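Local coordinates for N-acetylneuraminate epimerase (Escherichia coli, PDB 2UVK), which accelerates the interconversion of the alpha- and beta-anomers of N-acetylneuraminate (sialic acid), probably helping the bacterium compete for this scarce extracellular sugar, at residues G111-V116 / A192-N198; G184-W188 / K230-L234; D201-I206 / V219-T225; L214-A218 / P240-A244. Residues are numbered along the deposited sequence.

How the contacts relate
All four contacts lie in or beside one blade of a six-bladed Kelch beta-propeller, the sheet of strands 195-199, 202-206, 219-223 and 230-233. Contact 3 is the buried, hydrogen-bonded pairing of its two middle strands. Contacts 1 and 2 join this blade to the preceding one. Contact 1, its centre about 5 Å from that of the chain, packs the innermost strands through valines, a phenylalanine and an asparagine, with one backbone hydrogen bond between glycines. Contact 2, its centre about 19 Å from the same point, is a surface contact of tryptophans, proline and lysine. Contact 4 is buried among loops next to the predicted active-site residue Glu209, where waters, glycine and an arginine replace regular strand pairing.

Contact 1. Residues G111-V116 / A192-N198; sequences GHVTFV and AGAAVVN
Strands 112-116 and 195-198 run in nearly the same direction, 11° apart, with axes 7.2 Å apart at closest approach: too far for backbone pairing, so side chains fill the space between them. The segments come closest at the start of the second. There Ala192 CA lies 4.2 Å from Gly111 CA and makes a CA-H...O contact of 3.3 Å with Gly111 O. A CB on Gly111 would clash with Ala192 CB, and its backbone angles (phi 88°, psi 0°) call for glycine anyway. Gly193, also at positive phi (87°), donates from its N to Gly111 O at 2.8 Å. Ala194 reaches that carbonyl through a water, 3.1 Å from Ala194 N and 2.9 Å from Gly111 O, while Ala194 O lies 3.3 Å from Val113 CG1. Both strands are the innermost of successive blades in a six-bladed Kelch beta-propeller, so the contact is blade-to-blade packing near the central axis. Ala195 and Val197 then point away, onto strand 247-251 of the following blade. Val196 between them points toward Val113 (CA-CA 6.3 Å); with chi1 p, its CG1 lies 3.8 Å from Val113 CB and its CG2 4.0 Å from Phe115 CD2. Asn198, opposite Phe115 (CA-CA 6.5 Å), adopts t and brings ND2 to 3.9 Å from Phe115 CD1, an amide that also hydrogen-bonds Thr203 OG1.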
# COMPACT_ATOMS: atom_id res chain seq x y z
N GLY B 111 -7.68 -10.13 -5.45
CA GLY B 111 -7.11 -10.24 -6.78
C GLY B 111 -5.64 -10.64 -6.76
O GLY B 111 -5.01 -10.76 -7.80
N HIS B 112 -5.11 -10.82 -5.56
CA HIS B 112 -3.77 -11.34 -5.36
C HIS B 112 -3.71 -12.82 -5.76
O HIS B 112 -4.72 -13.52 -5.90
CB HIS B 112 -3.35 -11.16 -3.91
CG HIS B 112 -4.26 -11.83 -2.94
ND1 HIS B 112 -5.63 -11.59 -2.91
CD2 HIS B 112 -4.02 -12.74 -1.97
CE1 HIS B 112 -6.17 -12.34 -1.97
NE2 HIS B 112 -5.21 -13.04 -1.38
N VAL B 113 -2.47 -13.29 -5.90
CA VAL B 113 -2.22 -14.72 -5.98
C VAL B 113 -1.48 -15.15 -4.72
O VAL B 113 -0.94 -14.32 -3.98
CB VAL B 113 -1.39 -15.09 -7.24
CG1 VAL B 113 -2.19 -14.79 -8.51
CG2 VAL B 113 -0.02 -14.43 -7.20
N THR B 114 -1.45 -16.45 -4.47
CA THR B 114 -0.61 -16.99 -3.40
C THR B 114 -0.05 -18.34 -3.82
O THR B 114 -0.74 -19.16 -4.45
CB THR B 114 -1.43 -17.11 -2.09
OG1 THR B 114 -1.90 -15.81 -1.74
CG2 THR B 114 -0.61 -17.65 -0.94
N PHE B 115 1.24 -18.52 -3.54
CA PHE B 115 1.91 -19.80 -3.76
C PHE B 115 2.82 -20.13 -2.58
O PHE B 115 3.20 -19.26 -1.82
CB PHE B 115 2.70 -19.81 -5.09
CG PHE B 115 3.81 -18.79 -5.18
CD1 PHE B 115 5.12 -19.15 -4.96
CD2 PHE B 115 3.55 -17.47 -5.53
CE1 PHE B 115 6.16 -18.22 -5.08
CE2 PHE B 115 4.58 -16.54 -5.64
CZ PHE B 115 5.89 -16.93 -5.40
N VAL B 116 3.15 -21.42 -2.46
CA VAL B 116 4.00 -21.88 -1.35
C VAL B 116 5.41 -22.15 -1.91
O VAL B 116 5.56 -22.85 -2.92
CB VAL B 116 3.42 -23.16 -0.67
CG1 VAL B 116 4.34 -23.66 0.46
CG2 VAL B 116 2.00 -22.89 -0.11
N ALA B 192 -4.39 -7.84 -10.96
CA ALA B 192 -5.43 -8.42 -10.11
C ALA B 192 -6.09 -9.54 -10.93
O ALA B 192 -6.51 -9.33 -12.04
CB ALA B 192 -6.45 -7.34 -9.72
N GLY B 193 -6.13 -10.75 -10.40
CA GLY B 193 -6.73 -11.86 -11.11
C GLY B 193 -5.83 -12.62 -12.07
O GLY B 193 -6.32 -13.33 -12.95
N ALA B 194 -4.52 -12.51 -11.88
CA ALA B 194 -3.59 -13.39 -12.60
C ALA B 194 -3.80 -14.82 -12.08
O ALA B 194 -4.35 -15.03 -10.97
CB ALA B 194 -2.15 -12.95 -12.40
N ALA B 195 -3.42 -15.79 -12.90
CA ALA B 195 -3.38 -17.18 -12.51
C ALA B 195 -1.95 -17.49 -12.13
O ALA B 195 -1.02 -17.05 -12.82
CB ALA B 195 -3.85 -18.07 -13.63
N VAL B 196 -1.75 -18.21 -11.04
CA VAL B 196 -0.39 -18.61 -10.59
C VAL B 196 -0.17 -20.11 -10.71
O VAL B 196 -1.07 -20.90 -10.46
CB VAL B 196 -0.11 -18.13 -9.15
CG1 VAL B 196 -1.09 -18.73 -8.16
CG2 VAL B 196 1.34 -18.43 -8.71
N VAL B 197 1.05 -20.49 -11.11
CA VAL B 197 1.50 -21.87 -11.01
C VAL B 197 2.91 -21.87 -10.42
O VAL B 197 3.72 -21.03 -10.78
CB VAL B 197 1.52 -22.61 -12.38
CG1 VAL B 197 2.04 -24.06 -12.20
CG2 VAL B 197 0.16 -22.64 -13.01
N ASN B 198 3.18 -22.80 -9.51
CA ASN B 198 4.49 -22.95 -8.87
C ASN B 198 4.98 -24.39 -9.06
O ASN B 198 4.23 -25.33 -8.89
CB ASN B 198 4.41 -22.68 -7.36
CG ASN B 198 5.66 -23.13 -6.62
OD1 ASN B 198 5.70 -24.25 -6.05
ND2 ASN B 198 6.70 -22.30 -6.65
O HOH W 1 -2.85 -11.14 -9.72
O HOH W 2 -5.54 -13.88 -8.77

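Contact 2. Residues G184-W188 / K230-L234; sequences GESPW and KWNKL
At the outer rim of the Kelch beta-propeller, the chain leaving outermost strand 179-185 of one blade passes over outermost strand 230-233 of the next. The touching parts run 21° apart, with Ser186 CA 6.9 Å from Trp231 CA and Trp188 CA 9.1 Å from Lys233 CA. Trp231 (chi1 m, chi2 72°) lays one indole face under the backbone of Glu185 and Ser186 and the ring of Pro187 (psi -8°), where the chain turns. Ser186 CA stands 3.6 Å above the centroid of the six-membered indole ring, almost on the normal, and Pro187 CD 3.8 Å from that of the five-membered ring: two CH-pi contacts, which suit proline because CD, bonded to nitrogen, carries polarised C-H groups. A water accepts from Trp231 NE1 (3.0 Å) and Glu185 N (3.1 Å). An ST turn, Trp188 N to Ser186 OG at 3.0 Å, then bends the chain so that Trp188 (chi1 m, chi2 -66°) points back to the strand, its CZ3 3.7 Å from Trp231 CB, while its ring also meets Phe220. Lys233, extended beyond chi1, crosses the indole face: its CE lies 3.4 Å from the centroid of the Trp188 five-membered ring, and its NZ, 4.1 Å from that centroid, makes a cation-pi contact.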
# COMPACT_ATOMS: atom_id res chain seq x y z
N GLY B 184 10.52 -9.18 -2.44
CA GLY B 184 10.88 -8.71 -3.76
C GLY B 184 9.81 -7.84 -4.37
O GLY B 184 8.89 -7.43 -3.69
N GLU B 185 9.97 -7.57 -5.65
CA GLU B 185 9.00 -6.77 -6.39
C GLU B 185 9.21 -6.90 -7.87
O GLU B 185 10.33 -7.09 -8.36
CB GLU B 185 9.06 -5.31 -5.99
CG GLU B 185 10.31 -4.61 -6.34
CD GLU B 185 10.40 -3.28 -5.65
OE1 GLU B 185 10.80 -3.28 -4.48
OE2 GLU B 185 10.06 -2.24 -6.28
N SER B 186 8.11 -6.79 -8.59
CA SER B 186 8.16 -6.87 -10.03
C SER B 186 8.89 -5.69 -10.61
O SER B 186 8.65 -4.54 -10.20
CB SER B 186 6.77 -6.88 -10.62
OG SER B 186 6.83 -6.98 -12.01
N PRO B 187 9.78 -5.93 -11.58
CA PRO B 187 10.28 -4.78 -12.32
C PRO B 187 9.27 -4.05 -13.20
O PRO B 187 9.57 -2.96 -13.71
CB PRO B 187 11.36 -5.40 -13.23
CG PRO B 187 11.56 -6.84 -12.77
CD PRO B 187 10.33 -7.22 -12.03
N TRP B 188 8.07 -4.62 -13.36
CA TRP B 188 7.06 -4.13 -14.30
C TRP B 188 5.84 -3.58 -13.53
O TRP B 188 5.88 -2.45 -13.08
CB TRP B 188 6.72 -5.24 -15.29
CG TRP B 188 7.98 -5.63 -16.05
CD1 TRP B 188 8.67 -4.84 -16.92
CD2 TRP B 188 8.72 -6.84 -15.92
NE1 TRP B 188 9.78 -5.50 -17.36
CE2 TRP B 188 9.84 -6.73 -16.78
CE3 TRP B 188 8.55 -8.03 -15.20
CZ2 TRP B 188 10.78 -7.74 -16.90
CZ3 TRP B 188 9.49 -9.02 -15.32
CH2 TRP B 188 10.58 -8.89 -16.18
N LYS B 230 15.05 -13.59 -9.67
CA LYS B 230 15.07 -13.02 -11.00
C LYS B 230 13.68 -13.08 -11.61
O LYS B 230 13.01 -14.09 -11.52
CB LYS B 230 16.07 -13.79 -11.87
CG LYS B 230 16.16 -13.32 -13.31
CD LYS B 230 16.90 -12.01 -13.40
CE LYS B 230 16.87 -11.48 -14.82
NZ LYS B 230 17.48 -10.12 -14.89
N TRP B 231 13.28 -11.98 -12.23
CA TRP B 231 11.98 -11.84 -12.90
C TRP B 231 12.18 -11.76 -14.41
O TRP B 231 13.04 -10.99 -14.88
CB TRP B 231 11.30 -10.54 -12.46
CG TRP B 231 11.00 -10.44 -11.02
CD1 TRP B 231 11.88 -10.25 -10.02
CD2 TRP B 231 9.69 -10.47 -10.42
NE1 TRP B 231 11.22 -10.18 -8.80
CE2 TRP B 231 9.87 -10.33 -9.03
CE3 TRP B 231 8.39 -10.62 -10.92
CZ2 TRP B 231 8.80 -10.29 -8.12
CZ3 TRP B 231 7.30 -10.59 -10.00
CH2 TRP B 231 7.53 -10.45 -8.62
N ASN B 232 11.38 -12.52 -15.15
CA ASN B 232 11.44 -12.58 -16.61
C ASN B 232 10.06 -12.42 -17.21
O ASN B 232 9.07 -12.95 -16.67
CB ASN B 232 11.97 -13.96 -17.06
CG ASN B 232 13.37 -14.25 -16.57
OD1 ASN B 232 13.61 -15.28 -15.91
ND2 ASN B 232 14.30 -13.38 -16.91
N LYS B 233 9.97 -11.68 -18.30
CA LYS B 233 8.80 -11.67 -19.14
C LYS B 233 8.90 -12.80 -20.12
O LYS B 233 9.82 -12.83 -20.95
CB LYS B 233 8.67 -10.38 -19.93
CG LYS B 233 8.12 -9.22 -19.16
CD LYS B 233 8.04 -7.99 -20.05
CE LYS B 233 7.30 -6.86 -19.39
NZ LYS B 233 7.28 -5.68 -20.28
N LEU B 234 7.97 -13.73 -20.06
CA LEU B 234 7.91 -14.83 -20.99
C LEU B 234 7.04 -14.46 -22.18
O LEU B 234 6.49 -13.37 -22.26
CB LEU B 234 7.42 -16.12 -20.32
CG LEU B 234 8.18 -16.70 -19.13
CD1 LEU B 234 7.66 -18.11 -18.81
CD2 LEU B 234 9.69 -16.69 -19.39
O HOH W 3 12.66 -8.82 -6.51

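Contact 3. Residues D201-I206 / V219-T225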
# COMPACT_ATOMS: atom_id res chain seq x y z
N ASP B 201 11.56 -24.26 -7.93
CA ASP B 201 12.14 -22.91 -7.83
C ASP B 201 11.62 -21.96 -8.91
O ASP B 201 12.17 -20.88 -9.09
CB ASP B 201 13.68 -23.00 -7.87
CG ASP B 201 14.28 -23.39 -6.54
OD1 ASP B 201 13.60 -23.31 -5.49
OD2 ASP B 201 15.46 -23.84 -6.52
N LYS B 202 10.54 -22.35 -9.60
CA LYS B 202 9.90 -21.47 -10.59
C LYS B 202 8.44 -21.21 -10.24
O LYS B 202 7.74 -22.12 -9.83
CB LYS B 202 9.92 -22.09 -11.97
CG LYS B 202 11.33 -22.36 -12.51
CD LYS B 202 12.18 -21.12 -12.64
CE LYS B 202 13.54 -21.43 -13.29
NZ LYS B 202 13.37 -21.87 -14.69
N THR B 203 8.01 -19.96 -10.42
CA THR B 203 6.59 -19.60 -10.34
C THR B 203 6.24 -18.73 -11.55
O THR B 203 7.03 -17.89 -11.97
CB THR B 203 6.33 -18.84 -9.07
OG1 THR B 203 6.59 -19.71 -7.95
CG2 THR B 203 4.86 -18.31 -9.03
N TRP B 204 5.04 -18.95 -12.09
CA TRP B 204 4.53 -18.23 -13.24
C TRP B 204 3.26 -17.47 -12.86
O TRP B 204 2.43 -18.02 -12.14
CB TRP B 204 4.24 -19.21 -14.37
CG TRP B 204 5.46 -19.96 -14.82
CD1 TRP B 204 6.33 -19.55 -15.77
CD2 TRP B 204 5.92 -21.25 -14.36
NE1 TRP B 204 7.32 -20.48 -15.93
CE2 TRP B 204 7.11 -21.53 -15.07
CE3 TRP B 204 5.48 -22.17 -13.41
CZ2 TRP B 204 7.84 -22.71 -14.88
CZ3 TRP B 204 6.21 -23.34 -13.22
CH2 TRP B 204 7.38 -23.59 -13.95
N LEU B 205 3.15 -16.23 -13.34
CA LEU B 205 1.99 -15.32 -13.13
C LEU B 205 1.42 -15.01 -14.50
O LEU B 205 2.07 -14.36 -15.32
CB LEU B 205 2.43 -14.02 -12.45
CG LEU B 205 3.23 -14.14 -11.15
CD1 LEU B 205 3.66 -12.74 -10.67
CD2 LEU B 205 2.41 -14.84 -10.08
N ILE B 206 0.21 -15.50 -14.78
CA ILE B 206 -0.35 -15.48 -16.12
C ILE B 206 -1.54 -14.52 -16.23
O ILE B 206 -2.56 -14.70 -15.56
CB ILE B 206 -0.77 -16.89 -16.61
CG1 ILE B 206 0.38 -17.91 -16.43
CG2 ILE B 206 -1.24 -16.82 -18.04
CD1 ILE B 206 -0.02 -19.35 -16.61
N VAL B 219 2.93 -12.96 -19.29
CA VAL B 219 3.28 -14.10 -18.49
C VAL B 219 4.60 -13.78 -17.86
O VAL B 219 5.58 -13.56 -18.57
CB VAL B 219 3.44 -15.37 -19.31
CG1 VAL B 219 3.89 -16.55 -18.44
CG2 VAL B 219 2.16 -15.65 -20.07
N PHE B 220 4.65 -13.71 -16.53
CA PHE B 220 5.88 -13.47 -15.81
C PHE B 220 6.38 -14.73 -15.14
O PHE B 220 5.61 -15.50 -14.60
CB PHE B 220 5.68 -12.38 -14.77
CG PHE B 220 5.14 -11.10 -15.32
CD1 PHE B 220 5.97 -10.23 -16.00
CD2 PHE B 220 3.80 -10.76 -15.15
CE1 PHE B 220 5.49 -9.07 -16.51
CE2 PHE B 220 3.31 -9.57 -15.65
CZ PHE B 220 4.15 -8.72 -16.33
N GLU B 221 7.70 -14.91 -15.14
CA GLU B 221 8.34 -15.99 -14.47
C GLU B 221 9.19 -15.44 -13.34
O GLU B 221 10.04 -14.54 -13.54
CB GLU B 221 9.22 -16.74 -15.47
CG GLU B 221 9.88 -17.96 -14.95
CD GLU B 221 10.73 -18.55 -16.02
OE1 GLU B 221 11.86 -18.03 -16.19
OE2 GLU B 221 10.21 -19.45 -16.73
N LEU B 222 9.00 -15.99 -12.17
CA LEU B 222 9.84 -15.73 -11.02
C LEU B 222 10.78 -16.92 -10.90
O LEU B 222 10.32 -18.03 -10.75
CB LEU B 222 9.02 -15.59 -9.73
CG LEU B 222 8.19 -14.30 -9.57
CD1 LEU B 222 7.16 -14.06 -10.68
CD2 LEU B 222 7.49 -14.30 -8.20
N ASP B 223 12.07 -16.63 -10.97
CA ASP B 223 13.12 -17.65 -10.94
C ASP B 223 13.88 -17.55 -9.61
O ASP B 223 14.65 -16.62 -9.38
CB ASP B 223 14.00 -17.40 -12.14
CG ASP B 223 15.14 -18.42 -12.25
OD1 ASP B 223 15.39 -19.16 -11.29
OD2 ASP B 223 15.78 -18.45 -13.33
N PHE B 224 13.63 -18.51 -8.73
CA PHE B 224 14.26 -18.58 -7.42
C PHE B 224 15.50 -19.51 -7.42
O PHE B 224 15.95 -19.87 -6.34
CB PHE B 224 13.29 -19.16 -6.39
CG PHE B 224 12.10 -18.26 -6.04
CD1 PHE B 224 12.15 -17.44 -4.94
CD2 PHE B 224 10.93 -18.30 -6.78
CE1 PHE B 224 11.07 -16.64 -4.60
CE2 PHE B 224 9.82 -17.50 -6.42
CZ PHE B 224 9.92 -16.68 -5.35
N THR B 225 16.02 -19.88 -8.59
CA THR B 225 17.10 -20.90 -8.66
C THR B 225 18.44 -20.38 -8.17
O THR B 225 19.30 -21.17 -7.75
CB THR B 225 17.29 -21.44 -10.09
OG1 THR B 225 17.58 -20.36 -10.99
CG2 THR B 225 16.05 -22.18 -10.57
O HOH W 4 14.34 -19.30 -15.63
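This is antiparallel strand pairing within a single blade of the Kelch beta-propeller: strands 202-206 and 219-223 are its two middle strands, flanked by 195-199 toward the propeller axis and 230-233 on the outside. Their axes approach to 4.6 Å and their directions differ by 161°, the departure from 180° reflecting sheet twist. Thr203 with Leu222 and Leu205 with Phe220 are hydrogen-bonded pairs. Thr203 N to Leu222 O is 3.0 Å and Leu222 N to Thr203 O 2.7 Å. Leu205 N to Phe220 O and Phe220 N to Leu205 O are both 2.9 Å. Beyond the strand ends Phe224 N still donates to Asp201 O at 2.8 Å. Thr203, Leu205, Phe220 and Leu222 share one face, where Leu205 CD1 packs 3.7 Å from Leu222 CD1; Thr203 and Leu205 also touch strand 112-117 of the preceding blade, as apolar or beta-branched residues suit a blade interface. The other face carries Ile206 against Val219 (CG2 to CG2, 4.1 Å) and Trp204, whose ring meets Trp292 of the following blade. Its indole nitrogen needs an acceptor in this buried place, and Trp204 NE1 finds Glu221 OE2 at 3.2 Å. Lys202 is too distant for a salt bridge with Glu221 or Asp223; one water connects the three, accepting from Lys202 NZ at 2.9 Å and donating to Glu221 OE1 and Asp223 OD2, both at 2.8 Å.

Contact 4. Residues L214-A218 / P240-A244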
# COMPACT_ATOMS: atom_id res chain seq x y z
N LEU B 214 -9.18 -3.62 -17.81
CA LEU B 214 -8.10 -3.87 -18.75
C LEU B 214 -7.22 -4.99 -18.26
O LEU B 214 -6.65 -4.90 -17.17
CB LEU B 214 -7.25 -2.62 -18.87
CG LEU B 214 -6.05 -2.75 -19.81
CD1 LEU B 214 -6.47 -2.86 -21.30
CD2 LEU B 214 -5.10 -1.59 -19.56
N ARG B 215 -7.09 -6.02 -19.07
CA ARG B 215 -6.22 -7.14 -18.77
C ARG B 215 -4.93 -7.07 -19.59
O ARG B 215 -4.84 -6.32 -20.60
CB ARG B 215 -6.95 -8.43 -19.05
CG ARG B 215 -8.05 -8.72 -18.05
CD ARG B 215 -9.36 -8.93 -18.72
NE ARG B 215 -10.43 -9.24 -17.76
CZ ARG B 215 -11.14 -8.33 -17.10
NH1 ARG B 215 -10.89 -7.03 -17.22
NH2 ARG B 215 -12.08 -8.73 -16.26
N THR B 216 -3.97 -7.87 -19.16
CA THR B 216 -2.69 -8.07 -19.83
C THR B 216 -2.58 -9.51 -20.35
O THR B 216 -3.12 -10.43 -19.72
CB THR B 216 -1.51 -7.76 -18.90
OG1 THR B 216 -0.28 -7.91 -19.62
CG2 THR B 216 -1.49 -8.70 -17.72
N ASP B 217 -1.92 -9.71 -21.50
CA ASP B 217 -1.62 -11.05 -21.98
C ASP B 217 -0.23 -11.51 -21.50
O ASP B 217 0.24 -12.57 -21.89
CB ASP B 217 -1.73 -11.14 -23.51
CG ASP B 217 -0.70 -10.32 -24.22
OD1 ASP B 217 -0.07 -9.48 -23.56
OD2 ASP B 217 -0.54 -10.53 -25.45
N ALA B 218 0.38 -10.74 -20.59
CA ALA B 218 1.70 -11.06 -20.09
C ALA B 218 1.74 -12.37 -19.32
O ALA B 218 0.73 -12.80 -18.71
CB ALA B 218 2.23 -9.92 -19.24
N PRO B 240 -4.59 -10.78 -28.11
CA PRO B 240 -3.90 -9.62 -27.58
C PRO B 240 -4.39 -9.07 -26.25
O PRO B 240 -3.62 -8.35 -25.60
CB PRO B 240 -4.17 -8.57 -28.66
CG PRO B 240 -5.52 -8.91 -29.14
CD PRO B 240 -5.63 -10.39 -29.08
N ASP B 241 -5.63 -9.37 -25.87
CA ASP B 241 -6.32 -8.65 -24.80
C ASP B 241 -6.04 -9.22 -23.41
O ASP B 241 -6.10 -8.49 -22.44
CB ASP B 241 -7.85 -8.66 -25.00
CG ASP B 241 -8.32 -7.73 -26.12
OD1 ASP B 241 -8.01 -6.53 -26.07
OD2 ASP B 241 -9.04 -8.22 -27.01
N GLY B 242 -5.77 -10.52 -23.33
CA GLY B 242 -5.56 -11.18 -22.04
C GLY B 242 -6.90 -11.48 -21.40
O GLY B 242 -7.94 -11.06 -21.87
N VAL B 243 -6.83 -12.29 -20.35
CA VAL B 243 -7.99 -12.57 -19.50
C VAL B 243 -7.63 -12.30 -18.05
O VAL B 243 -6.47 -12.08 -17.71
CB VAL B 243 -8.47 -14.03 -19.64
CG1 VAL B 243 -8.94 -14.31 -21.06
CG2 VAL B 243 -7.38 -14.99 -19.19
N ALA B 244 -8.64 -12.34 -17.20
CA ALA B 244 -8.42 -12.43 -15.78
C ALA B 244 -9.29 -13.57 -15.22
O ALA B 244 -10.26 -13.98 -15.85
CB ALA B 244 -8.72 -11.14 -15.09
O HOH W 5 -3.56 -7.03 -23.09
O HOH W 6 -7.92 -6.41 -21.85
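Arg215, Asp217 and Gly242 carry most of this buried loop contact at one end of a Kelch beta-propeller blade, where the chain entering strand 219-223 meets the loop leading to the next blade. Arg215 is the largest contributor: its aliphatic part lies along the loop, CG 3.6 Å from Val243 C, and its guanidinium forms a salt bridge with Glu209, the predicted proton acceptor, and donates from NE to Ala261 O. Arginine thus suits a place that needs both apolar length and a charged end. Gly242 sits where no side chain fits: at phi 81° a CB would collide with Thr216 O, whereas its bare CA makes a CA-H...O contact with that oxygen at 3.4 Å and lies 3.9 Å from Asp217 CA. Asp217 OD2 hydrogen-bonds the hydroxyl of Ser239, just before the cis-linked Pro240, so an acidic acceptor suits this place. No direct hydrogen bond joins the segments. Water fills in instead, one molecule accepting from Arg215 N at 2.9 Å and lying 2.8 Å from Asp241 O.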